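Local coordinates for protein phosphoribosylaminoimidazole-succinocarboxamide synthase (Thermotoga maritima, PDB 1KUT) that catalyses the ATP-dependent condensation of 5-amino-1-(5-phospho-D-ribosyl)imidazole-4-carboxylate with L-aspartate to give SAICAR, a step of de novo purine biosynthesis, at residues K8-K11 with Y16-L19; G100-D105 with E165-K170. All coordinates share one frame; numbering follows the deposited sequence.

Contact 1: K8-K11 with Y16-L19; sequences KIVK and YALL
Leu19, Lys11 and Leu18 bury the most surface where strands 8-13 and 16-21 fold back on each other as a beta hairpin. The short segments run antiparallel at 160° with their axes 4.6 Å apart. Lys11 and Leu18 form the hydrogen-bonded pair: Lys11 N donates to Leu18 O over 2.8 Å, nearly straight, and Leu18 N returns a bond of 2.7 Å to Lys11 O. Their side chains lie on one face of the sheet, where CB of Leu18 rests near the Lys11 carbonyl oxygen while the lysine chain leads off.

Val10 and Leu19 are the adjoining non-hydrogen-bonded pair and occupy the other face. With CG anti to the backbone N (chi1 -180°), Leu19 reaches across to the neighbouring strand, and its CD1 does most of the touching. The Leu19 and Lys8 side chains cross at a slant, with CD1 against CB, CG and CD of the lysine. Leu19 CD1 also lies 4.2 Å from Val10 CB and approaches the carbonyl oxygen of Ile9. Beyond CD the lysine turns away, and its NZ makes a salt bridge with Glu186. Strand 3-4 flanks the hairpin beyond 8-13, and strand 71-74 beyond 16-21, within a five-stranded antiparallel sheet. The CA-H of Val10 points to Leu18 O, with 3.3 Å between CA and O. The closest approach of Leu19 CD1 to the lysine stem is 3.6 Å, at Lys8 CD.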
ATOM      1  N   LYS B   8       9.188 -16.874 -18.288  1.00 35.44           N
ATOM      2  CA  LYS B   8      10.142 -17.947 -18.108  1.00 34.81           C
ATOM      3  C   LYS B   8       9.501 -19.169 -17.487  1.00 34.59           C
ATOM      4  O   LYS B   8       8.415 -19.092 -16.897  1.00 34.16           O
ATOM      5  CB  LYS B   8      11.332 -17.464 -17.264  1.00 34.17           C
ATOM      6  CG  LYS B   8      10.935 -16.678 -16.051  1.00 33.63           C
ATOM      7  CD  LYS B   8      12.127 -15.951 -15.473  1.00 33.11           C
ATOM      8  CE  LYS B   8      11.671 -14.902 -14.486  1.00 32.34           C
ATOM      9  NZ  LYS B   8      10.813 -13.875 -15.130  1.00 31.76           N
ATOM     10  N   ILE B   9      10.189 -20.295 -17.651  1.00 34.39           N
ATOM     11  CA  ILE B   9       9.747 -21.580 -17.142  1.00 34.65           C
ATOM     12  C   ILE B   9      10.808 -22.094 -16.172  1.00 34.96           C
ATOM     13  O   ILE B   9      12.009 -22.060 -16.468  1.00 34.54           O
ATOM     14  CB  ILE B   9       9.616 -22.594 -18.298  1.00 34.70           C
ATOM     15  CG1 ILE B   9       8.781 -21.995 -19.427  1.00 34.63           C
ATOM     16  CG2 ILE B   9       8.968 -23.872 -17.811  1.00 34.75           C
ATOM     17  CD1 ILE B   9       8.871 -22.767 -20.729  1.00 34.46           C
ATOM     18  N   VAL B  10      10.377 -22.565 -15.010  1.00 35.31           N
ATOM     19  CA  VAL B  10      11.324 -23.101 -14.052  1.00 36.13           C
ATOM     20  C   VAL B  10      11.157 -24.615 -13.972  1.00 36.83           C
ATOM     21  O   VAL B  10      10.043 -25.139 -13.939  1.00 36.88           O
ATOM     22  CB  VAL B  10      11.131 -22.483 -12.648  1.00 36.12           C
ATOM     23  CG1 VAL B  10       9.858 -23.004 -12.019  1.00 36.45           C
ATOM     24  CG2 VAL B  10      12.321 -22.804 -11.774  1.00 35.93           C
ATOM     25  N   LYS B  11      12.276 -25.321 -13.960  1.00 37.73           N
ATOM     26  CA  LYS B  11      12.251 -26.766 -13.876  1.00 38.63           C
ATOM     27  C   LYS B  11      13.248 -27.239 -12.834  1.00 39.24           C
ATOM     28  O   LYS B  11      14.461 -27.060 -12.979  1.00 39.23           O
ATOM     29  CB  LYS B  11      12.569 -27.380 -15.238  1.00 38.84           C
ATOM     30  CG  LYS B  11      11.392 -27.356 -16.198  1.00 39.49           C
ATOM     31  CD  LYS B  11      11.844 -27.605 -17.633  1.00 39.94           C
ATOM     32  CE  LYS B  11      10.677 -28.051 -18.506  1.00 40.31           C
ATOM     33  NZ  LYS B  11      10.213 -29.437 -18.160  1.00 40.51           N
ATOM     34  N   TYR B  16      19.753 -28.554  -7.886  1.00 39.20           N
ATOM     35  CA  TYR B  16      19.572 -27.242  -8.492  1.00 38.00           C
ATOM     36  C   TYR B  16      18.312 -27.196  -9.340  1.00 36.72           C
ATOM     37  O   TYR B  16      17.627 -28.209  -9.538  1.00 36.62           O
ATOM     38  CB  TYR B  16      20.776 -26.886  -9.360  1.00 38.25           C
ATOM     39  CG  TYR B  16      22.054 -26.765  -8.574  1.00 38.61           C
ATOM     40  CD1 TYR B  16      22.322 -25.630  -7.811  1.00 38.51           C
ATOM     41  CD2 TYR B  16      22.998 -27.799  -8.581  1.00 39.02           C
ATOM     42  CE1 TYR B  16      23.502 -25.526  -7.070  1.00 38.81           C
ATOM     43  CE2 TYR B  16      24.182 -27.705  -7.844  1.00 38.94           C
ATOM     44  CZ  TYR B  16      24.426 -26.569  -7.090  1.00 39.10           C
ATOM     45  OH  TYR B  16      25.582 -26.490  -6.342  1.00 39.36           O
ATOM     46  N   ALA B  17      18.006 -26.008  -9.836  1.00 35.24           N
ATOM     47  CA  ALA B  17      16.828 -25.826 -10.665  1.00 33.84           C
ATOM     48  C   ALA B  17      17.272 -25.171 -11.951  1.00 32.80           C
ATOM     49  O   ALA B  17      18.366 -24.638 -12.029  1.00 32.20           O
ATOM     50  CB  ALA B  17      15.807 -24.943  -9.943  1.00 33.52           C
ATOM     51  N   LEU B  18      16.427 -25.223 -12.970  1.00 32.36           N
ATOM     52  CA  LEU B  18      16.759 -24.592 -14.240  1.00 31.78           C
ATOM     53  C   LEU B  18      15.695 -23.539 -14.527  1.00 31.54           C
ATOM     54  O   LEU B  18      14.511 -23.747 -14.275  1.00 31.42           O
ATOM     55  CB  LEU B  18      16.803 -25.622 -15.383  1.00 31.53           C
ATOM     56  CG  LEU B  18      17.979 -26.603 -15.464  1.00 31.12           C
ATOM     57  CD1 LEU B  18      17.800 -27.480 -16.696  1.00 30.95           C
ATOM     58  CD2 LEU B  18      19.307 -25.847 -15.541  1.00 30.91           C
ATOM     59  N   LEU B  19      16.127 -22.400 -15.041  1.00 31.25           N
ATOM     60  CA  LEU B  19      15.206 -21.328 -15.353  1.00 31.28           C
ATOM     61  C   LEU B  19      15.393 -20.971 -16.821  1.00 31.44           C
ATOM     62  O   LEU B  19      16.421 -20.394 -17.217  1.00 31.53           O
ATOM     63  CB  LEU B  19      15.494 -20.121 -14.455  1.00 30.91           C
ATOM     64  CG  LEU B  19      14.629 -18.865 -14.605  1.00 30.94           C
ATOM     65  CD1 LEU B  19      13.162 -19.205 -14.385  1.00 30.62           C
ATOM     66  CD2 LEU B  19      15.092 -17.825 -13.582  1.00 30.81           C
TER

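Contact 2: G100-D105 with E165-K170; sequences GAEGED and ELWDIK
Trp167 meets Glu102 and Gly103 with the six-membered end of its indole, joining strand 164-175 of the six-stranded antiparallel sheet to a type II beta turn that runs from Ala101 to Glu104. The turn is closed by the bond from Glu104 N to Ala101 O, 2.7 Å long, and has Glu102 and Gly103 at its two central positions.

The two side chains cross at about a right angle. Glu102 comes to the rim of the indole close to its plane, and its methylene CG lies 3.9 Å from Trp167 CZ3. Since CG is anti to the backbone N (chi1 -177°) and the chain stays extended beyond it, the carboxylate is carried past this point of contact, its plane turned 61° from that of the ring. Gly103, with no side chain, lets the backbone itself approach the indole obliquely. At the five-membered end of the ring, Trp167 NE1 makes a weak hydrogen bond of 3.4 Å to OE2 of Glu165, two residues back on the same strand. Arg195, from strand 192-196, adds a cation-pi interaction with the indole. The tightest point between turn and strand is Gly103 CA against Trp167 CH2, at 3.4 Å.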
ATOM      1  N   GLY B 100       2.972  14.231  -9.943  1.00 35.36           N
ATOM      2  CA  GLY B 100       4.391  14.532 -10.011  1.00 36.45           C
ATOM      3  C   GLY B 100       4.899  14.572 -11.438  1.00 37.16           C
ATOM      4  O   GLY B 100       4.127  14.389 -12.387  1.00 37.19           O
ATOM      5  N   ALA B 101       6.198  14.809 -11.597  1.00 37.71           N
ATOM      6  CA  ALA B 101       6.792  14.882 -12.927  1.00 38.33           C
ATOM      7  C   ALA B 101       7.473  13.581 -13.279  1.00 38.60           C
ATOM      8  O   ALA B 101       8.489  13.246 -12.679  1.00 39.01           O
ATOM      9  CB  ALA B 101       7.801  16.014 -12.983  1.00 38.16           C
ATOM     10  N   GLU B 102       6.924  12.843 -14.240  1.00 38.80           N
ATOM     11  CA  GLU B 102       7.544  11.583 -14.643  1.00 39.14           C
ATOM     12  C   GLU B 102       8.989  11.848 -15.053  1.00 39.14           C
ATOM     13  O   GLU B 102       9.254  12.584 -16.007  1.00 39.10           O
ATOM     14  CB  GLU B 102       6.805  10.944 -15.816  1.00 39.65           C
ATOM     15  CG  GLU B 102       7.380   9.592 -16.218  1.00 40.49           C
ATOM     16  CD  GLU B 102       6.606   8.938 -17.344  1.00 41.36           C
ATOM     17  OE1 GLU B 102       6.705   9.425 -18.494  1.00 41.72           O
ATOM     18  OE2 GLU B 102       5.894   7.939 -17.077  1.00 41.80           O
ATOM     19  N   GLY B 103       9.916  11.242 -14.322  1.00 39.09           N
ATOM     20  CA  GLY B 103      11.324  11.430 -14.599  1.00 39.20           C
ATOM     21  C   GLY B 103      11.950  12.218 -13.471  1.00 39.30           C
ATOM     22  O   GLY B 103      13.180  12.268 -13.349  1.00 39.25           O
ATOM     23  N   GLU B 104      11.111  12.843 -12.644  1.00 39.26           N
ATOM     24  CA  GLU B 104      11.629  13.619 -11.527  1.00 39.56           C
ATOM     25  C   GLU B 104      12.263  12.668 -10.539  1.00 39.19           C
ATOM     26  O   GLU B 104      11.776  11.554 -10.318  1.00 38.97           O
ATOM     27  CB  GLU B 104      10.540  14.429 -10.802  1.00 40.26           C
ATOM     28  CG  GLU B 104      11.151  15.360  -9.718  1.00 42.15           C
ATOM     29  CD  GLU B 104      10.128  16.143  -8.888  1.00 42.89           C
ATOM     30  OE1 GLU B 104       9.340  16.914  -9.480  1.00 43.45           O
ATOM     31  OE2 GLU B 104      10.120  15.990  -7.641  1.00 43.08           O
ATOM     32  N   ASP B 105      13.356  13.121  -9.944  1.00 38.86           N
ATOM     33  CA  ASP B 105      14.077  12.327  -8.974  1.00 38.47           C
ATOM     34  C   ASP B 105      13.266  12.301  -7.689  1.00 37.97           C
ATOM     35  O   ASP B 105      12.398  13.152  -7.467  1.00 37.88           O
ATOM     36  CB  ASP B 105      15.439  12.965  -8.696  1.00 39.14           C
ATOM     37  CG  ASP B 105      16.169  13.346  -9.967  1.00 39.61           C
ATOM     38  OD1 ASP B 105      16.997  14.275  -9.917  1.00 39.95           O
ATOM     39  OD2 ASP B 105      15.918  12.713 -11.014  1.00 40.07           O
ATOM     40  N   GLU B 165      20.735   6.018 -16.574  1.00 31.96           N
ATOM     41  CA  GLU B 165      20.167   6.133 -15.246  1.00 30.96           C
ATOM     42  C   GLU B 165      19.009   5.194 -14.992  1.00 29.66           C
ATOM     43  O   GLU B 165      18.088   5.043 -15.806  1.00 29.15           O
ATOM     44  CB  GLU B 165      19.762   7.574 -14.948  1.00 31.94           C
ATOM     45  CG  GLU B 165      19.130   8.314 -16.099  1.00 33.89           C
ATOM     46  CD  GLU B 165      18.723   9.723 -15.698  1.00 35.17           C
ATOM     47  OE1 GLU B 165      19.559  10.430 -15.081  1.00 35.70           O
ATOM     48  OE2 GLU B 165      17.573  10.117 -16.001  1.00 35.97           O
ATOM     49  N   LEU B 166      19.094   4.550 -13.835  1.00 28.22           N
ATOM     50  CA  LEU B 166      18.104   3.593 -13.393  1.00 26.61           C
ATOM     51  C   LEU B 166      16.940   4.332 -12.774  1.00 25.75           C
ATOM     52  O   LEU B 166      17.091   4.986 -11.751  1.00 25.80           O
ATOM     53  CB  LEU B 166      18.739   2.653 -12.370  1.00 26.05           C
ATOM     54  CG  LEU B 166      17.843   1.544 -11.845  1.00 25.81           C
ATOM     55  CD1 LEU B 166      17.282   0.741 -13.016  1.00 25.42           C
ATOM     56  CD2 LEU B 166      18.654   0.663 -10.904  1.00 25.45           C
ATOM     57  N   TRP B 167      15.771   4.234 -13.399  1.00 24.81           N
ATOM     58  CA  TRP B 167      14.585   4.907 -12.892  1.00 23.64           C
ATOM     59  C   TRP B 167      13.938   4.148 -11.745  1.00 22.84           C
ATOM     60  O   TRP B 167      13.648   4.713 -10.687  1.00 22.05           O
ATOM     61  CB  TRP B 167      13.594   5.082 -14.023  1.00 23.84           C
ATOM     62  CG  TRP B 167      13.950   6.198 -14.894  1.00 24.37           C
ATOM     63  CD1 TRP B 167      15.212   6.584 -15.262  1.00 24.75           C
ATOM     64  CD2 TRP B 167      13.045   7.102 -15.534  1.00 24.85           C
ATOM     65  NE1 TRP B 167      15.144   7.678 -16.095  1.00 25.25           N
ATOM     66  CE2 TRP B 167      13.827   8.017 -16.279  1.00 25.24           C
ATOM     67  CE3 TRP B 167      11.648   7.232 -15.555  1.00 24.42           C
ATOM     68  CZ2 TRP B 167      13.253   9.042 -17.033  1.00 24.94           C
ATOM     69  CZ3 TRP B 167      11.086   8.245 -16.302  1.00 24.07           C
ATOM     70  CH2 TRP B 167      11.886   9.138 -17.033  1.00 24.48           C
ATOM     71  N   ASP B 168      13.688   2.869 -11.984  1.00 22.41           N
ATOM     72  CA  ASP B 168      13.098   1.981 -10.995  1.00 22.01           C
ATOM     73  C   ASP B 168      13.300   0.546 -11.444  1.00 20.94           C
ATOM     74  O   ASP B 168      13.650   0.282 -12.599  1.00 20.58           O
ATOM     75  CB  ASP B 168      11.616   2.270 -10.791  1.00 23.19           C
ATOM     76  CG  ASP B 168      10.833   2.215 -12.070  1.00 24.46           C
ATOM     77  OD1 ASP B 168      11.156   1.364 -12.925  1.00 25.38           O
ATOM     78  OD2 ASP B 168       9.877   3.015 -12.213  1.00 25.65           O
ATOM     79  N   ILE B 169      13.067  -0.386 -10.530  1.00 19.72           N
ATOM     80  CA  ILE B 169      13.294  -1.782 -10.821  1.00 18.34           C
ATOM     81  C   ILE B 169      12.460  -2.601  -9.856  1.00 18.27           C
ATOM     82  O   ILE B 169      12.198  -2.164  -8.748  1.00 18.11           O
ATOM     83  CB  ILE B 169      14.819  -2.080 -10.648  1.00 18.07           C
ATOM     84  CG1 ILE B 169      15.121  -3.560 -10.869  1.00 17.06           C
ATOM     85  CG2 ILE B 169      15.279  -1.659  -9.257  1.00 17.64           C
ATOM     86  CD1 ILE B 169      16.573  -3.825 -11.043  1.00 16.99           C
ATOM     87  N   LYS B 170      12.022  -3.777 -10.289  1.00 18.37           N
ATOM     88  CA  LYS B 170      11.225  -4.658  -9.441  1.00 18.13           C
ATOM     89  C   LYS B 170      12.009  -5.938  -9.129  1.00 17.82           C
ATOM     90  O   LYS B 170      12.660  -6.502 -10.014  1.00 17.54           O
ATOM     91  CB  LYS B 170       9.924  -5.039 -10.153  1.00 18.79           C
ATOM     92  CG  LYS B 170       9.082  -6.031  -9.354  1.00 20.10           C
ATOM     93  CD  LYS B 170       8.372  -7.033 -10.254  1.00 21.60           C
ATOM     94  CE  LYS B 170       9.362  -7.819 -11.122  1.00 22.22           C
ATOM     95  NZ  LYS B 170       8.812  -9.144 -11.544  1.00 22.26           N
TER

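Contacts 1 and 2 lie on opposite sides of the chain's centre, with their own centres 31 Å apart, and follow one another in series along the chain. Contact 1 belongs to the five-stranded antiparallel sheet near the N-terminus, whereas contact 2 packs a surface turn against a strand of the six-stranded one. They differ in kind: the first combines paired backbones with apolar packing, the second has no hydrogen bond between its segments. Their nearest atoms, about 6 Å apart and not touching, are the ammonium nitrogens of Lys8 and Lys170. Lys170, whose NZ makes a salt bridge with Glu172, also has a weak, long pairing with Asp185, as does Lys8.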